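Local coordinates for Lmo1499 protein (PDB 4IIW), which probably acts as a membrane-bound lytic transglycosylase that cuts nascent peptidoglycan strands internally and so ends their elongation, at residues 211-217 / 308-312. Residues are numbered along the deposited sequence; the frame is centred on the assembly and turned at random.
Sequences ELTKQKM and ALYPE
The carboxamide of Gln-215 and the carboxylate of Glu-211 meet edge-on beside the backbone carbonyl of Leu-309, and the ring of Tyr-310 meets Glu-211 obliquely, its OH against CB and CG, with carboxylate and ring planes inclined at 42°. Both hydrogens of one amide nitrogen are spent here, a compact example of how a side chain can tie the end of one helix to the end of another in the same chain. Gln-215 NE2 donates to Leu-309 O over 2.9 Å, nearly straight and in the carbonyl plane on a lone pair. The same NE2 donates to Glu-211 OE2, one helical turn back, at the anti lone pair. Because both acceptors lie in the amide plane, the two bonds should fix the flip of the carboxamide. Glu-211 folds back at chi2 (62°), which brings its carboxylate to this nitrogen. Its CG sits 3.6 Å from Tyr-310 OH. Next to these polar bonds, Leu-309 supplies the apolar part: its CD2 packs 3.6 Å from Leu-212 CD2, the two side chains crossing at about a right angle, and lies 3.9 Å from the selenium, SE, of selenomethionine Met-217. Phe-222 of helix 219-232 touches both leucines. The contact thus joins two helix C-termini: helix 302-309, which stops before Tyr-310, and helix 209-215, closed by a Schellman motif with Lys-216 at C-prime and Met-217 N bonded to Leu-212 O.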
loop_
_atom_site.group_PDB
_atom_site.type_symbol
_atom_site.label_atom_id
_atom_site.label_comp_id
_atom_site.label_asym_id
_atom_site.label_seq_id
_atom_site.Cartn_x
_atom_site.Cartn_y
_atom_site.Cartn_z
ATOM N N GLU B 211 -40.264 58.828 15.098
ATOM C CA GLU B 211 -40.651 58.978 13.699
ATOM C C GLU B 211 -41.804 58.008 13.345
ATOM O O GLU B 211 -42.725 58.375 12.622
ATOM C CB GLU B 211 -39.444 58.833 12.768
ATOM C CG GLU B 211 -39.752 59.164 11.308
ATOM C CD GLU B 211 -40.219 60.625 11.071
ATOM O OE1 GLU B 211 -39.802 61.545 11.817
ATOM O OE2 GLU B 211 -40.988 60.849 10.112
ATOM N N LEU B 212 -41.762 56.784 13.876
ATOM C CA LEU B 212 -42.839 55.819 13.653
ATOM C C LEU B 212 -44.199 56.369 14.127
ATOM O O LEU B 212 -45.208 56.230 13.428
ATOM C CB LEU B 212 -42.537 54.528 14.384
ATOM C CG LEU B 212 -41.379 53.706 13.829
ATOM C CD1 LEU B 212 -40.989 52.629 14.824
ATOM C CD2 LEU B 212 -41.744 53.111 12.472
ATOM N N THR B 213 -44.212 56.983 15.313
ATOM C CA THR B 213 -45.420 57.575 15.883
ATOM C C THR B 213 -45.940 58.715 14.992
ATOM O O THR B 213 -47.138 58.817 14.732
ATOM C CB THR B 213 -45.177 58.138 17.325
ATOM O OG1 THR B 213 -44.733 57.091 18.205
ATOM C CG2 THR B 213 -46.463 58.775 17.894
ATOM N N LYS B 214 -45.032 59.563 14.522
ATOM C CA LYS B 214 -45.394 60.682 13.657
ATOM C C LYS B 214 -45.976 60.218 12.316
ATOM O O LYS B 214 -46.935 60.790 11.836
ATOM C CB LYS B 214 -44.182 61.587 13.419
ATOM C CG LYS B 214 -44.501 62.807 12.561
ATOM C CD LYS B 214 -43.283 63.682 12.360
ATOM C CE LYS B 214 -43.602 64.870 11.482
ATOM N NZ LYS B 214 -42.399 65.712 11.321
ATOM N N GLN B 215 -45.385 59.195 11.708
ATOM C CA GLN B 215 -45.903 58.670 10.440
ATOM C C GLN B 215 -47.025 57.625 10.649
ATOM O O GLN B 215 -47.671 57.204 9.686
ATOM C CB GLN B 215 -44.776 58.044 9.624
ATOM C CG GLN B 215 -43.625 58.978 9.327
ATOM C CD GLN B 215 -42.602 58.351 8.386
ATOM O OE1 GLN B 215 -42.916 57.407 7.653
ATOM N NE2 GLN B 215 -41.377 58.881 8.392
ATOM N N LYS B 216 -47.249 57.230 11.909
ATOM C CA LYS B 216 -48.230 56.199 12.272
ATOM C C LYS B 216 -47.965 54.929 11.490
ATOM O O LYS B 216 -48.836 54.391 10.816
ATOM C CB LYS B 216 -49.660 56.690 12.109
ATOM C CG LYS B 216 -50.082 57.616 13.240
ATOM C CD LYS B 216 -51.489 58.197 13.037
ATOM C CE LYS B 216 -51.502 59.283 11.974
ATOM N NZ LYS B 216 -50.699 60.481 12.381
HETATM N N MSE B 217 -46.726 54.476 11.583
HETATM C CA MSE B 217 -46.285 53.264 10.929
HETATM C C MSE B 217 -46.055 52.255 12.041
HETATM O O MSE B 217 -45.345 52.546 13.008
HETATM C CB MSE B 217 -44.986 53.522 10.173
HETATM C CG MSE B 217 -44.617 52.437 9.216
HETATM SE SE MSE B 217 -43.029 52.898 8.220
HETATM C CE MSE B 217 -43.298 51.637 6.732
ATOM N N ALA B 308 -36.414 53.064 5.098
ATOM C CA ALA B 308 -37.842 52.829 5.244
ATOM C C ALA B 308 -38.546 54.042 5.822
ATOM O O ALA B 308 -39.620 54.389 5.375
ATOM C CB ALA B 308 -38.107 51.577 6.131
ATOM N N LEU B 309 -37.941 54.675 6.819
ATOM C CA LEU B 309 -38.531 55.848 7.460
ATOM C C LEU B 309 -38.237 57.167 6.764
ATOM O O LEU B 309 -39.030 58.100 6.856
ATOM C CB LEU B 309 -38.050 55.963 8.908
ATOM C CG LEU B 309 -38.594 54.935 9.885
ATOM C CD1 LEU B 309 -38.060 55.240 11.269
ATOM C CD2 LEU B 309 -40.127 54.956 9.879
ATOM N N TYR B 310 -37.098 57.245 6.085
ATOM C CA TYR B 310 -36.672 58.476 5.427
ATOM C C TYR B 310 -36.304 58.252 3.977
ATOM O O TYR B 310 -35.155 58.385 3.596
ATOM C CB TYR B 310 -35.463 59.054 6.153
ATOM C CG TYR B 310 -35.704 59.378 7.603
ATOM C CD1 TYR B 310 -35.329 58.490 8.603
ATOM C CD2 TYR B 310 -36.297 60.581 7.975
ATOM C CE1 TYR B 310 -35.534 58.789 9.937
ATOM C CE2 TYR B 310 -36.512 60.888 9.306
ATOM C CZ TYR B 310 -36.128 59.987 10.279
ATOM O OH TYR B 310 -36.337 60.285 11.595
ATOM N N PRO B 311 -37.286 57.922 3.151
ATOM C CA PRO B 311 -36.982 57.708 1.743
ATOM C C PRO B 311 -36.779 59.022 1.012
ATOM O O PRO B 311 -37.057 60.080 1.574
ATOM C CB PRO B 311 -38.236 56.997 1.218
ATOM C CG PRO B 311 -39.318 57.415 2.132
ATOM C CD PRO B 311 -38.705 57.696 3.465
ATOM N N GLU B 312 -36.286 58.953 -0.222
ATOM C CA GLU B 312 -36.115 60.149 -1.018
ATOM C C GLU B 312 -37.392 60.440 -1.807
ATOM O O GLU B 312 -38.105 59.528 -2.221
ATOM C CB GLU B 312 -34.920 60.022 -1.959
ATOM C CG GLU B 312 -33.592 59.876 -1.232
ATOM C CD GLU B 312 -32.390 60.119 -2.128
ATOM O OE1 GLU B 312 -32.576 60.658 -3.241
ATOM O OE2 GLU B 312 -31.255 59.786 -1.712
#